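Local coordinates for sporozoite surface protein 2 (PDB 4HQO) that serves as an adhesive surface receptor in the gliding motility of malaria sporozoites, this piece holding its metal-binding von Willebrand factor A and thrombospondin type 1 domains, at residues Val8-Glu13 / His242-Thr247; Glu12-Glu17 / Thr208-Val213; Arg156-Gly161 / Ala197-Phe202; Ala214-Trp219 / Arg236-Leu241. The protein carries 4 engineered substitutions. One frame throughout, in Å; residues are numbered along the deposited sequence.

Contact 1: Val8-Glu13 / His242-Thr247; sequences VKYSEE and HEKCTT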
loop_
_atom_site.group_PDB
_atom_site.type_symbol
_atom_site.label_atom_id
_atom_site.label_comp_id
_atom_site.label_asym_id
_atom_site.label_seq_id
_atom_site.Cartn_x
_atom_site.Cartn_y
_atom_site.Cartn_z
ATOM N N VAL A 8 0.242 -23.659 -16.881
ATOM C CA VAL A 8 1.319 -24.167 -16.036
ATOM C C VAL A 8 1.074 -23.814 -14.565
ATOM O O VAL A 8 0.572 -22.731 -14.245
ATOM C CB VAL A 8 2.710 -23.662 -16.506
ATOM C CG1 VAL A 8 2.842 -22.158 -16.314
ATOM C CG2 VAL A 8 3.827 -24.400 -15.781
ATOM N N LYS A 9 1.407 -24.746 -13.679
ATOM C CA LYS A 9 1.203 -24.563 -12.248
ATOM C C LYS A 9 2.537 -24.520 -11.516
ATOM O O LYS A 9 3.449 -25.293 -11.822
ATOM C CB LYS A 9 0.339 -25.694 -11.680
ATOM C CG LYS A 9 -1.054 -25.793 -12.288
ATOM C CD LYS A 9 -1.774 -27.049 -11.816
ATOM C CE LYS A 9 -3.121 -27.217 -12.507
ATOM N NZ LYS A 9 -3.718 -28.560 -12.247
ATOM N N TYR A 10 2.643 -23.621 -10.542
ATOM C CA TYR A 10 3.867 -23.491 -9.761
ATOM C C TYR A 10 3.600 -22.961 -8.354
ATOM O O TYR A 10 2.574 -22.330 -8.095
ATOM C CB TYR A 10 4.883 -22.597 -10.485
ATOM C CG TYR A 10 4.381 -21.204 -10.792
ATOM C CD1 TYR A 10 3.580 -20.962 -11.902
ATOM C CD2 TYR A 10 4.713 -20.127 -9.976
ATOM C CE1 TYR A 10 3.115 -19.686 -12.187
ATOM C CE2 TYR A 10 4.254 -18.846 -10.254
ATOM C CZ TYR A 10 3.454 -18.634 -11.361
ATOM O OH TYR A 10 2.994 -17.370 -11.648
ATOM N N SER A 11 4.537 -23.225 -7.451
ATOM C CA SER A 11 4.430 -22.765 -6.073
ATOM C C SER A 11 5.138 -21.424 -5.865
ATOM O O SER A 11 6.173 -21.152 -6.478
ATOM C CB SER A 11 5.020 -23.816 -5.131
ATOM O OG SER A 11 5.032 -23.350 -3.794
ATOM N N GLU A 12 4.571 -20.584 -5.004
ATOM C CA GLU A 12 5.231 -19.348 -4.605
ATOM C C GLU A 12 4.735 -18.866 -3.249
ATOM O O GLU A 12 3.595 -19.115 -2.855
ATOM C CB GLU A 12 5.076 -18.250 -5.667
ATOM C CG GLU A 12 3.820 -17.405 -5.549
ATOM C CD GLU A 12 3.774 -16.293 -6.580
ATOM O OE1 GLU A 12 4.649 -16.273 -7.471
ATOM O OE2 GLU A 12 2.866 -15.439 -6.500
ATOM N N GLU A 13 5.612 -18.176 -2.535
ATOM C CA GLU A 13 5.290 -17.657 -1.220
ATOM C C GLU A 13 4.727 -16.247 -1.356
ATOM O O GLU A 13 5.292 -15.408 -2.054
ATOM C CB GLU A 13 6.542 -17.670 -0.343
ATOM C CG GLU A 13 6.324 -17.242 1.094
ATOM C CD GLU A 13 7.589 -17.365 1.922
ATOM O OE1 GLU A 13 8.274 -18.409 1.811
ATOM O OE2 GLU A 13 7.905 -16.414 2.672
ATOM N N HIS A 242 4.796 -16.800 -20.445
ATOM C CA HIS A 242 5.165 -16.820 -19.035
ATOM C C HIS A 242 6.504 -17.530 -18.831
ATOM O O HIS A 242 6.873 -18.420 -19.600
ATOM C CB HIS A 242 4.075 -17.494 -18.201
ATOM C CG HIS A 242 4.042 -17.041 -16.776
ATOM N ND1 HIS A 242 3.279 -15.971 -16.353
ATOM C CD2 HIS A 242 4.679 -17.502 -15.674
ATOM C CE1 HIS A 242 3.446 -15.798 -15.057
ATOM N NE2 HIS A 242 4.292 -16.716 -14.618
ATOM N N GLU A 243 7.219 -17.126 -17.787
ATOM C CA GLU A 243 8.546 -17.653 -17.475
ATOM C C GLU A 243 8.564 -19.167 -17.255
ATOM O O GLU A 243 9.493 -19.856 -17.677
ATOM C CB GLU A 243 9.093 -16.942 -16.234
ATOM C CG GLU A 243 10.321 -17.587 -15.626
ATOM C CD GLU A 243 10.557 -17.133 -14.203
ATOM O OE1 GLU A 243 9.668 -16.456 -13.644
ATOM O OE2 GLU A 243 11.629 -17.451 -13.646
ATOM N N LYS A 244 7.532 -19.677 -16.592
ATOM C CA LYS A 244 7.453 -21.094 -16.260
ATOM C C LYS A 244 7.008 -21.941 -17.454
ATOM O O LYS A 244 7.185 -23.159 -17.464
ATOM C CB LYS A 244 6.489 -21.304 -15.088
ATOM C CG LYS A 244 6.954 -20.692 -13.782
ATOM C CD LYS A 244 8.161 -21.432 -13.235
ATOM C CE LYS A 244 8.584 -20.886 -11.882
ATOM N NZ LYS A 244 9.729 -21.654 -11.322
ATOM N N CYS A 245 6.435 -21.291 -18.460
ATOM C CA CYS A 245 5.858 -21.998 -19.601
ATOM C C CYS A 245 6.880 -22.682 -20.505
ATOM O O CYS A 245 7.906 -22.102 -20.862
ATOM C CB CYS A 245 4.986 -21.055 -20.430
ATOM S SG CYS A 245 3.361 -20.744 -19.717
ATOM N N THR A 246 6.582 -23.927 -20.864
ATOM C CA THR A 246 7.342 -24.660 -21.863
ATOM C C THR A 246 7.048 -24.054 -23.230
ATOM O O THR A 246 5.910 -23.677 -23.507
ATOM C CB THR A 246 6.938 -26.147 -21.862
ATOM O OG1 THR A 246 7.236 -26.722 -20.582
ATOM C CG2 THR A 246 7.673 -26.918 -22.944
ATOM N N THR A 247 8.065 -23.949 -24.079
ATOM C CA THR A 247 7.885 -23.332 -25.392
ATOM C C THR A 247 8.275 -24.243 -26.551
ATOM O O THR A 247 7.961 -23.960 -27.709
ATOM C CB THR A 247 8.673 -22.022 -25.500
ATOM O OG1 THR A 247 10.059 -22.275 -25.242
ATOM C CG2 THR A 247 8.156 -21.023 -24.491
#
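Tyr10, on strand 7-15 of the extensible beta-ribbon, leans against the loop 242-247 of the thrombospondin repeat and meets it from ring base to hydroxyl. From CB, CG takes the crowded position between the backbone N and the carbonyl carbon (chi1 58°), which turns the ring toward the loop. At the near end of the ring, CG and CD1 lie under the aliphatic stem of Lys244: Lys244 CG stands over one face, 4.1 Å from the ring centroid, in a CH-pi contact displaced toward the rim. Further out, CE1 and CZ approach His242 NE2, the two side chains crossing at about a right angle and the rings oblique, planes 34° apart. At the tip, His242 NE2 donates a weak, bent hydrogen bond to Tyr10 OH, 3.3 Å long with an N-H...O angle of 124°. Beside the tyrosine, Val8 crosses Lys244 at about a right angle, and its CG1 touches Cys245 SG at 3.7 Å. That sulfur is tied to Cys216, so the valine rests on a disulfide of the repeat. Within the loop, Cys245 N bonds to His242 O at 3.1 Å, closing a turn that brings His242, Lys244 and Cys245 to the same strand. With methyl, methylene, sulfur and ring carbons doing most of the touching and one weak, poorly directed polar bond at the tyrosine tip, the contact depends on shape and dispersion more than on directional bonding.

Contact 2: Glu12-Glu17 / Thr208-Val213; sequences EEVCNE and TEVERV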
loop_
_atom_site.group_PDB
_atom_site.type_symbol
_atom_site.label_atom_id
_atom_site.label_comp_id
_atom_site.label_asym_id
_atom_site.label_seq_id
_atom_site.Cartn_x
_atom_site.Cartn_y
_atom_site.Cartn_z
ATOM N N GLU A 12 4.571 -20.584 -5.004
ATOM C CA GLU A 12 5.231 -19.348 -4.605
ATOM C C GLU A 12 4.735 -18.866 -3.249
ATOM O O GLU A 12 3.595 -19.115 -2.855
ATOM C CB GLU A 12 5.076 -18.250 -5.667
ATOM C CG GLU A 12 3.820 -17.405 -5.549
ATOM C CD GLU A 12 3.774 -16.293 -6.580
ATOM O OE1 GLU A 12 4.649 -16.273 -7.471
ATOM O OE2 GLU A 12 2.866 -15.439 -6.500
ATOM N N GLU A 13 5.612 -18.176 -2.535
ATOM C CA GLU A 13 5.290 -17.657 -1.220
ATOM C C GLU A 13 4.727 -16.247 -1.356
ATOM O O GLU A 13 5.292 -15.408 -2.054
ATOM C CB GLU A 13 6.542 -17.670 -0.343
ATOM C CG GLU A 13 6.324 -17.242 1.094
ATOM C CD GLU A 13 7.589 -17.365 1.922
ATOM O OE1 GLU A 13 8.274 -18.409 1.811
ATOM O OE2 GLU A 13 7.905 -16.414 2.672
ATOM N N VAL A 14 3.600 -15.997 -0.700
ATOM C CA VAL A 14 2.923 -14.716 -0.806
ATOM C C VAL A 14 2.784 -14.072 0.565
ATOM O O VAL A 14 2.152 -14.629 1.462
ATOM C CB VAL A 14 1.524 -14.872 -1.443
ATOM C CG1 VAL A 14 0.760 -13.554 -1.396
ATOM C CG2 VAL A 14 1.650 -15.364 -2.872
ATOM N N CYS A 15 3.391 -12.901 0.724
ATOM C CA CYS A 15 3.288 -12.151 1.964
ATOM C C CYS A 15 2.639 -10.805 1.690
ATOM O O CYS A 15 2.467 -10.399 0.537
ATOM C CB CYS A 15 4.669 -11.932 2.599
ATOM S SG CYS A 15 5.631 -13.431 2.951
ATOM N N ASN A 16 2.282 -10.116 2.762
ATOM C CA ASN A 16 1.704 -8.792 2.665
ATOM C C ASN A 16 2.703 -7.769 3.186
ATOM O O ASN A 16 2.363 -6.908 3.994
ATOM C CB ASN A 16 0.417 -8.738 3.483
ATOM C CG ASN A 16 0.648 -9.048 4.948
ATOM O OD1 ASN A 16 1.697 -9.587 5.327
ATOM N ND2 ASN A 16 -0.327 -8.711 5.784
ATOM N N GLU A 17 3.948 -7.876 2.730
ATOM C CA GLU A 17 5.015 -7.044 3.270
ATOM C C GLU A 17 4.957 -5.602 2.753
ATOM O O GLU A 17 5.461 -4.685 3.398
ATOM C CB GLU A 17 6.391 -7.672 3.001
ATOM C CG GLU A 17 6.896 -7.526 1.573
ATOM C CD GLU A 17 6.259 -8.515 0.605
ATOM O OE1 GLU A 17 5.422 -9.334 1.037
ATOM O OE2 GLU A 17 6.598 -8.470 -0.598
ATOM N N THR A 208 2.006 -16.905 3.476
ATOM C CA THR A 208 1.428 -18.212 3.189
ATOM C C THR A 208 2.013 -18.795 1.914
ATOM O O THR A 208 2.591 -18.080 1.099
ATOM C CB THR A 208 -0.115 -18.182 3.078
ATOM O OG1 THR A 208 -0.503 -17.337 1.992
ATOM C CG2 THR A 208 -0.750 -17.666 4.368
ATOM N N GLU A 209 1.868 -20.101 1.753
ATOM C CA GLU A 209 2.341 -20.775 0.557
ATOM C C GLU A 209 1.149 -21.108 -0.336
ATOM O O GLU A 209 0.253 -21.847 0.070
ATOM C CB GLU A 209 3.086 -22.049 0.944
ATOM C CG GLU A 209 3.965 -22.611 -0.144
ATOM C CD GLU A 209 4.712 -23.846 0.314
ATOM O OE1 GLU A 209 4.232 -24.515 1.255
ATOM O OE2 GLU A 209 5.779 -24.144 -0.259
ATOM N N VAL A 210 1.137 -20.552 -1.544
ATOM C CA VAL A 210 0.035 -20.761 -2.475
ATOM C C VAL A 210 0.508 -21.395 -3.781
ATOM O O VAL A 210 1.702 -21.433 -4.070
ATOM C CB VAL A 210 -0.680 -19.445 -2.815
ATOM C CG1 VAL A 210 -1.003 -18.667 -1.547
ATOM C CG2 VAL A 210 0.179 -18.610 -3.744
ATOM N N GLU A 211 -0.443 -21.893 -4.565
ATOM C CA GLU A 211 -0.151 -22.429 -5.889
ATOM C C GLU A 211 -0.653 -21.462 -6.958
ATOM O O GLU A 211 -1.780 -20.976 -6.884
ATOM C CB GLU A 211 -0.791 -23.805 -6.075
ATOM C CG GLU A 211 -0.547 -24.400 -7.450
ATOM C CD GLU A 211 -1.028 -25.833 -7.568
ATOM O OE1 GLU A 211 -0.316 -26.745 -7.091
ATOM O OE2 GLU A 211 -2.115 -26.046 -8.145
ATOM N N ARG A 212 0.193 -21.179 -7.943
ATOM C CA ARG A 212 -0.152 -20.218 -8.983
ATOM C C ARG A 212 -0.285 -20.852 -10.367
ATOM O O ARG A 212 0.336 -21.873 -10.667
ATOM C CB ARG A 212 0.852 -19.069 -9.003
ATOM C CG ARG A 212 0.667 -18.099 -7.854
ATOM C CD ARG A 212 -0.659 -17.369 -7.989
ATOM N NE ARG A 212 -1.040 -16.658 -6.771
ATOM C CZ ARG A 212 -1.981 -17.072 -5.927
ATOM N NH1 ARG A 212 -2.645 -18.200 -6.164
ATOM N NH2 ARG A 212 -2.261 -16.355 -4.843
ATOM N N VAL A 213 -1.109 -20.225 -11.200
ATOM C CA VAL A 213 -1.439 -20.743 -12.519
ATOM C C VAL A 213 -1.202 -19.669 -13.578
ATOM O O VAL A 213 -1.482 -18.491 -13.352
ATOM C CB VAL A 213 -2.910 -21.249 -12.561
ATOM C CG1 VAL A 213 -3.566 -20.968 -13.907
ATOM C CG2 VAL A 213 -2.983 -22.736 -12.214
HETATM O O HOH W 1 -0.061 -14.500 -5.590
HETATM O O HOH W 2 -0.916 -14.827 2.236
#
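Strands 12-15 and 208-213 run antiparallel with a marked twist, their short axes 4.8 Å apart at closest approach and their directions 128° apart, and Glu12 with Val210 and Val14 with Thr208 form hydrogen-bonded pairs around the non-hydrogen-bonded pair Glu13 and Glu209. Both hydrogen-bonded pairs are joined twice through N and O; the straightest bond runs from Val14 N to Thr208 O at 2.9 Å, whereas Thr208 N meets Val14 O from above the carbonyl plane. Thr208, Val210, Glu12 and Val14 send their side chains to one face of the ribbon. There Val14 CG2 meets Val210 CG2 at 3.7 Å, the two branches crossing at about a right angle. Val210 CG2 also lies over the centre of the Arg212 guanidinium, whose chain bends at chi2 to fold back along this face. Glu12, extended beyond CG, brings OE2 to 3.7 Å from Arg212 CG, but its charge stays short of a salt bridge. Water 1 joins the two instead: it accepts from Arg212 NE at 2.6 Å, in the guanidinium plane, and donates to Glu12 OE2. A second water links Val14 O with Thr208 OG1. The other face carries Glu13 and Glu209, both with CG anti to the backbone N. Pinned at its base by the disulfide between Cys15 and Cys207, this two-stranded antiparallel pairing is part of the extensible beta-ribbon between the von Willebrand factor A domain and the thrombospondin repeat.

Contact 3: Arg156-Gly161 / Ala197-Phe202; sequences RLAVIG and ALIKPF. Engineered in segment 156-161: Arg156 (natural residue Ser).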
loop_
_atom_site.group_PDB
_atom_site.type_symbol
_atom_site.label_atom_id
_atom_site.label_comp_id
_atom_site.label_asym_id
_atom_site.label_seq_id
_atom_site.Cartn_x
_atom_site.Cartn_y
_atom_site.Cartn_z
ATOM N N ARG A 156 -7.447 1.069 4.681
ATOM C CA ARG A 156 -7.616 1.047 6.136
ATOM C C ARG A 156 -7.366 2.441 6.688
ATOM O O ARG A 156 -6.489 3.145 6.200
ATOM C CB ARG A 156 -6.654 0.049 6.791
ATOM C CG ARG A 156 -6.913 -1.407 6.418
ATOM C CD ARG A 156 -6.044 -1.855 5.249
ATOM N NE ARG A 156 -6.285 -3.249 4.878
ATOM C CZ ARG A 156 -5.731 -4.296 5.486
ATOM N NH1 ARG A 156 -4.901 -4.116 6.509
ATOM N NH2 ARG A 156 -6.011 -5.526 5.073
ATOM N N LEU A 157 -8.137 2.842 7.695
ATOM C CA LEU A 157 -7.995 4.174 8.286
ATOM C C LEU A 157 -7.851 4.110 9.796
ATOM O O LEU A 157 -8.716 3.580 10.497
ATOM C CB LEU A 157 -9.188 5.078 7.933
ATOM C CG LEU A 157 -9.219 6.430 8.670
ATOM C CD1 LEU A 157 -8.100 7.352 8.196
ATOM C CD2 LEU A 157 -10.580 7.138 8.541
ATOM N N ALA A 158 -6.750 4.656 10.297
ATOM C CA ALA A 158 -6.562 4.759 11.729
ATOM C C ALA A 158 -6.513 6.237 12.070
ATOM O O ALA A 158 -5.893 7.031 11.350
ATOM C CB ALA A 158 -5.276 4.055 12.162
ATOM N N VAL A 159 -7.189 6.615 13.149
ATOM C CA VAL A 159 -7.195 8.010 13.571
ATOM C C VAL A 159 -6.425 8.174 14.877
ATOM O O VAL A 159 -6.635 7.414 15.827
ATOM C CB VAL A 159 -8.636 8.569 13.728
ATOM C CG1 VAL A 159 -8.600 10.065 14.058
ATOM C CG2 VAL A 159 -9.443 8.326 12.451
ATOM N N ILE A 160 -5.522 9.153 14.910
ATOM C CA ILE A 160 -4.785 9.490 16.132
ATOM C C ILE A 160 -5.182 10.890 16.581
ATOM O O ILE A 160 -5.040 11.857 15.833
ATOM C CB ILE A 160 -3.262 9.461 15.914
ATOM C CG1 ILE A 160 -2.832 8.123 15.315
ATOM C CG2 ILE A 160 -2.521 9.708 17.242
ATOM C CD1 ILE A 160 -3.170 6.956 16.173
ATOM N N GLY A 161 -5.703 11.001 17.790
ATOM C CA GLY A 161 -6.120 12.297 18.292
ATOM C C GLY A 161 -4.942 13.134 18.754
ATOM O O GLY A 161 -4.145 12.685 19.571
ATOM N N ALA A 197 0.801 0.505 18.894
ATOM C CA ALA A 197 0.060 -0.722 19.142
ATOM C C ALA A 197 -1.253 -0.748 18.349
ATOM O O ALA A 197 -1.733 -1.813 17.979
ATOM C CB ALA A 197 -0.194 -0.897 20.634
ATOM N N LEU A 198 -1.826 0.424 18.084
ATOM C CA LEU A 198 -3.053 0.510 17.291
ATOM C C LEU A 198 -2.784 0.119 15.842
ATOM O O LEU A 198 -3.551 -0.626 15.234
ATOM C CB LEU A 198 -3.622 1.930 17.321
ATOM C CG LEU A 198 -5.001 2.090 16.674
ATOM C CD1 LEU A 198 -6.056 1.574 17.619
ATOM C CD2 LEU A 198 -5.276 3.545 16.293
ATOM N N ILE A 199 -1.687 0.643 15.307
ATOM C CA ILE A 199 -1.256 0.431 13.923
ATOM C C ILE A 199 -0.820 -1.016 13.657
ATOM O O ILE A 199 -0.973 -1.532 12.549
ATOM C CB ILE A 199 -0.098 1.407 13.590
ATOM C CG1 ILE A 199 -0.615 2.844 13.630
ATOM C CG2 ILE A 199 0.542 1.127 12.241
ATOM C CD1 ILE A 199 -1.994 2.988 13.046
ATOM N N LYS A 200 -0.302 -1.671 14.688
ATOM C CA LYS A 200 0.356 -2.975 14.520
ATOM C C LYS A 200 -0.471 -4.048 13.789
ATOM O O LYS A 200 0.022 -4.637 12.827
ATOM C CB LYS A 200 0.901 -3.488 15.863
ATOM C CG LYS A 200 1.663 -4.800 15.781
ATOM C CD LYS A 200 2.267 -5.163 17.129
ATOM C CE LYS A 200 3.194 -6.366 17.025
ATOM N NZ LYS A 200 3.877 -6.631 18.319
ATOM N N PRO A 201 -1.727 -4.294 14.220
ATOM C CA PRO A 201 -2.518 -5.325 13.532
ATOM C C PRO A 201 -2.808 -4.985 12.071
ATOM O O PRO A 201 -3.077 -5.887 11.284
ATOM C CB PRO A 201 -3.836 -5.349 14.318
ATOM C CG PRO A 201 -3.518 -4.719 15.629
ATOM C CD PRO A 201 -2.477 -3.696 15.339
ATOM N N PHE A 202 -2.752 -3.705 11.719
ATOM C CA PHE A 202 -3.028 -3.282 10.353
ATOM C C PHE A 202 -1.905 -3.676 9.403
ATOM O O PHE A 202 -2.122 -3.799 8.201
ATOM C CB PHE A 202 -3.194 -1.764 10.280
ATOM C CG PHE A 202 -4.470 -1.248 10.886
ATOM C CD1 PHE A 202 -5.656 -1.286 10.173
ATOM C CD2 PHE A 202 -4.473 -0.680 12.148
ATOM C CE1 PHE A 202 -6.824 -0.792 10.722
ATOM C CE2 PHE A 202 -5.640 -0.187 12.701
ATOM C CZ PHE A 202 -6.813 -0.243 11.990
#
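Apolar packing dominates where helix 192-203 lies against strand 156-161 of the von Willebrand factor A domain, the short axes 9.6 Å apart at closest approach and running nearly antiparallel. Ala158 points its CB toward the helix, where it receives Ile199 CD1 at 3.6 Å, with Leu198 CD2 and Phe202 CE2 more loosely placed around the same methyl. Leu198, its CG anti to the backbone N (chi1 -172°), reaches across to the strand, where CD2 meets Ile160 CD1 at 4.0 Å, the two side chains sliding past each other in opposite directions. The aromatic contribution comes from Phe202. Arg156, an engineered residue, lays CB and CG beside CD1 of that ring, with Arg156 CB to Phe202 CD1 at 3.8 Å. The polar component is slight: bent at chi2, the arginine brings NH1 to 3.3 Å from Phe202 O, near the guanidinium plane, yet at an angle too poor for a hydrogen bond. Inside the helix, Phe202 N bonds to Ile199 O at 2.9 Å, where the turn is disturbed around Pro201. Neighbouring strand 126-133 borders the same layer, Ile130 touching Ile199 and Met132 touching Ile160, as expected of a Rossmann-like sheet flanked by helices. Helix and strand are thus placed by the fit of methyl groups and one ring around a small alanine, while the guanidinium may add a loose electrostatic attraction to the backbone carbonyl.

Contact 4: Ala214-Trp219 / Arg236-Leu241; sequences ANCGPW and RSRPSL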
loop_
_atom_site.group_PDB
_atom_site.type_symbol
_atom_site.label_atom_id
_atom_site.label_comp_id
_atom_site.label_asym_id
_atom_site.label_seq_id
_atom_site.Cartn_x
_atom_site.Cartn_y
_atom_site.Cartn_z
ATOM N N ALA A 214 -0.659 -20.078 -14.721
ATOM C CA ALA A 214 -0.453 -19.165 -15.840
ATOM C C ALA A 214 -0.807 -19.837 -17.164
ATOM O O ALA A 214 -0.542 -21.023 -17.360
ATOM C CB ALA A 214 0.981 -18.664 -15.862
ATOM N N ASN A 215 -1.414 -19.072 -18.066
ATOM C CA ASN A 215 -1.783 -19.578 -19.383
ATOM C C ASN A 215 -0.584 -19.542 -20.328
ATOM O O ASN A 215 -0.004 -18.483 -20.565
ATOM C CB ASN A 215 -2.940 -18.756 -19.962
ATOM C CG ASN A 215 -3.737 -19.516 -21.011
ATOM O OD1 ASN A 215 -3.276 -20.516 -21.564
ATOM N ND2 ASN A 215 -4.944 -19.038 -21.291
ATOM N N CYS A 216 -0.213 -20.703 -20.860
ATOM C CA CYS A 216 0.959 -20.808 -21.725
ATOM C C CYS A 216 0.658 -20.489 -23.189
ATOM O O CYS A 216 1.573 -20.290 -23.988
ATOM C CB CYS A 216 1.589 -22.196 -21.608
ATOM S SG CYS A 216 2.381 -22.502 -20.020
ATOM N N GLY A 217 -0.623 -20.438 -23.535
ATOM C CA GLY A 217 -1.029 -20.142 -24.897
ATOM C C GLY A 217 -1.019 -21.376 -25.775
ATOM O O GLY A 217 -0.543 -22.433 -25.361
ATOM N N PRO A 218 -1.549 -21.251 -26.999
ATOM C CA PRO A 218 -1.618 -22.381 -27.933
ATOM C C PRO A 218 -0.266 -22.682 -28.573
ATOM O O PRO A 218 0.611 -21.815 -28.614
ATOM C CB PRO A 218 -2.605 -21.888 -28.993
ATOM C CG PRO A 218 -2.436 -20.409 -28.990
ATOM C CD PRO A 218 -2.148 -20.029 -27.563
ATOM N N TRP A 219 -0.101 -23.907 -29.060
ATOM C CA TRP A 219 1.107 -24.282 -29.783
ATOM C C TRP A 219 0.977 -23.887 -31.244
ATOM O O TRP A 219 -0.127 -23.830 -31.783
ATOM C CB TRP A 219 1.344 -25.792 -29.710
ATOM C CG TRP A 219 1.712 -26.312 -28.357
ATOM C CD1 TRP A 219 0.866 -26.828 -27.420
ATOM C CD2 TRP A 219 3.029 -26.389 -27.794
ATOM N NE1 TRP A 219 1.571 -27.211 -26.305
ATOM C CE2 TRP A 219 2.899 -26.953 -26.509
ATOM C CE3 TRP A 219 4.300 -26.026 -28.252
ATOM C CZ2 TRP A 219 3.996 -27.164 -25.676
ATOM C CZ3 TRP A 219 5.386 -26.239 -27.420
ATOM C CH2 TRP A 219 5.226 -26.804 -26.148
ATOM N N ARG A 236 6.914 -28.901 -32.135
ATOM C CA ARG A 236 6.082 -27.710 -32.216
ATOM C C ARG A 236 6.518 -26.682 -31.179
ATOM O O ARG A 236 6.945 -27.035 -30.078
ATOM C CB ARG A 236 4.593 -28.045 -32.083
ATOM C CG ARG A 236 4.196 -28.774 -30.818
ATOM C CD ARG A 236 2.688 -28.954 -30.789
ATOM N NE ARG A 236 2.207 -29.562 -29.553
ATOM C CZ ARG A 236 0.922 -29.738 -29.265
ATOM N NH1 ARG A 236 -0.005 -29.350 -30.129
ATOM N NH2 ARG A 236 0.563 -30.301 -28.116
ATOM N N SER A 237 6.429 -25.409 -31.547
ATOM C CA SER A 237 6.885 -24.329 -30.680
ATOM C C SER A 237 5.764 -23.347 -30.361
ATOM O O SER A 237 4.660 -23.450 -30.898
ATOM C CB SER A 237 8.061 -23.588 -31.324
ATOM O OG SER A 237 9.158 -24.459 -31.544
ATOM N N ARG A 238 6.056 -22.400 -29.477
ATOM C CA ARG A 238 5.113 -21.348 -29.121
ATOM C C ARG A 238 5.854 -20.249 -28.369
ATOM O O ARG A 238 6.876 -20.515 -27.736
ATOM C CB ARG A 238 3.969 -21.902 -28.262
ATOM C CG ARG A 238 4.414 -22.470 -26.928
ATOM C CD ARG A 238 3.225 -22.845 -26.061
ATOM N NE ARG A 238 3.625 -23.678 -24.930
ATOM C CZ ARG A 238 2.774 -24.269 -24.097
ATOM N NH1 ARG A 238 1.467 -24.114 -24.264
ATOM N NH2 ARG A 238 3.228 -25.014 -23.100
ATOM N N PRO A 239 5.349 -19.007 -28.444
ATOM C CA PRO A 239 5.962 -17.909 -27.689
ATOM C C PRO A 239 5.808 -18.107 -26.185
ATOM O O PRO A 239 4.817 -18.688 -25.745
ATOM C CB PRO A 239 5.161 -16.684 -28.143
ATOM C CG PRO A 239 3.867 -17.235 -28.640
ATOM C CD PRO A 239 4.212 -18.550 -29.260
ATOM N N SER A 240 6.782 -17.634 -25.414
ATOM C CA SER A 240 6.734 -17.741 -23.958
ATOM C C SER A 240 5.892 -16.631 -23.340
ATOM O O SER A 240 6.381 -15.525 -23.115
ATOM C CB SER A 240 8.145 -17.701 -23.366
ATOM O OG SER A 240 8.121 -17.997 -21.981
ATOM N N LEU A 241 4.628 -16.932 -23.060
ATOM C CA LEU A 241 3.733 -15.957 -22.451
ATOM C C LEU A 241 3.950 -15.902 -20.941
ATOM O O LEU A 241 3.371 -15.063 -20.245
ATOM C CB LEU A 241 2.277 -16.285 -22.783
ATOM C CG LEU A 241 1.947 -16.359 -24.278
ATOM C CD1 LEU A 241 0.466 -16.629 -24.501
ATOM C CD2 LEU A 241 2.382 -15.088 -24.994
#
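The layered tryptophan and arginines of the thrombospondin type 1 repeat are built here between residues 214-219 and 236-241. Arg236 opens the series: with CG in the crowded position between backbone N and carbonyl carbon (chi1 57°) and the chain extended to NE, it lays its guanidinium flat on the five-membered ring of Trp219. Planes only 6° apart and CZ 3.8 Å from that ring's centroid make this a cation-pi stack. Arg236 O lies 3.2 Å from Trp219 CZ3. Ser237 passes the rim of the indole with its backbone, its CA in the ring plane, while its hydroxyl bonds to His248. Arg238 repeats the torsions of Arg236 on the opposite face, its CZ 3.9 Å from the centroid of the six-membered ring and its planes 15° from the indole. The electron-rich indole faces would be expected to stabilise the two positive charges stacked on them. The far face of the Arg238 guanidinium is closed by Cys216 CB, 3.3 Å from Arg238 NH1, next to the disulfide to Cys245. Its polar edge is well gripped: Thr246 O takes NE, Asp6 forms a salt bridge with NH1, and Arg238 NH1 also gives Gly217 O a bent hydrogen bond of 2.8 Å in the carbonyl plane. Further on, Leu241 turns toward the other segment, where glycine's lack of a side chain makes room, and sets its CD1 3.8 Å from Gly217 CA.

Four contacts along one elongated receptor illustrate how chemistry follows position. Contact 3 belongs to the globular von Willebrand factor A domain, is partly buried and relies on aliphatic fit; its centre is about 46 Å from that of contact 4. Contacts 1 and 2 are surface contacts sharing strand 7-15: contact 2 joins it to strand 207-215 by backbone bonds and waters, whereas contact 1 leans it on the thrombospondin repeat through side chains. Contact 4, also partly buried, takes over where strand 207-215 ends and substitutes stacked cations for a hydrophobic interior. The Cys216-Cys245 disulfide and the bond from Arg238 to Thr246 fasten contacts 1 and 4 together.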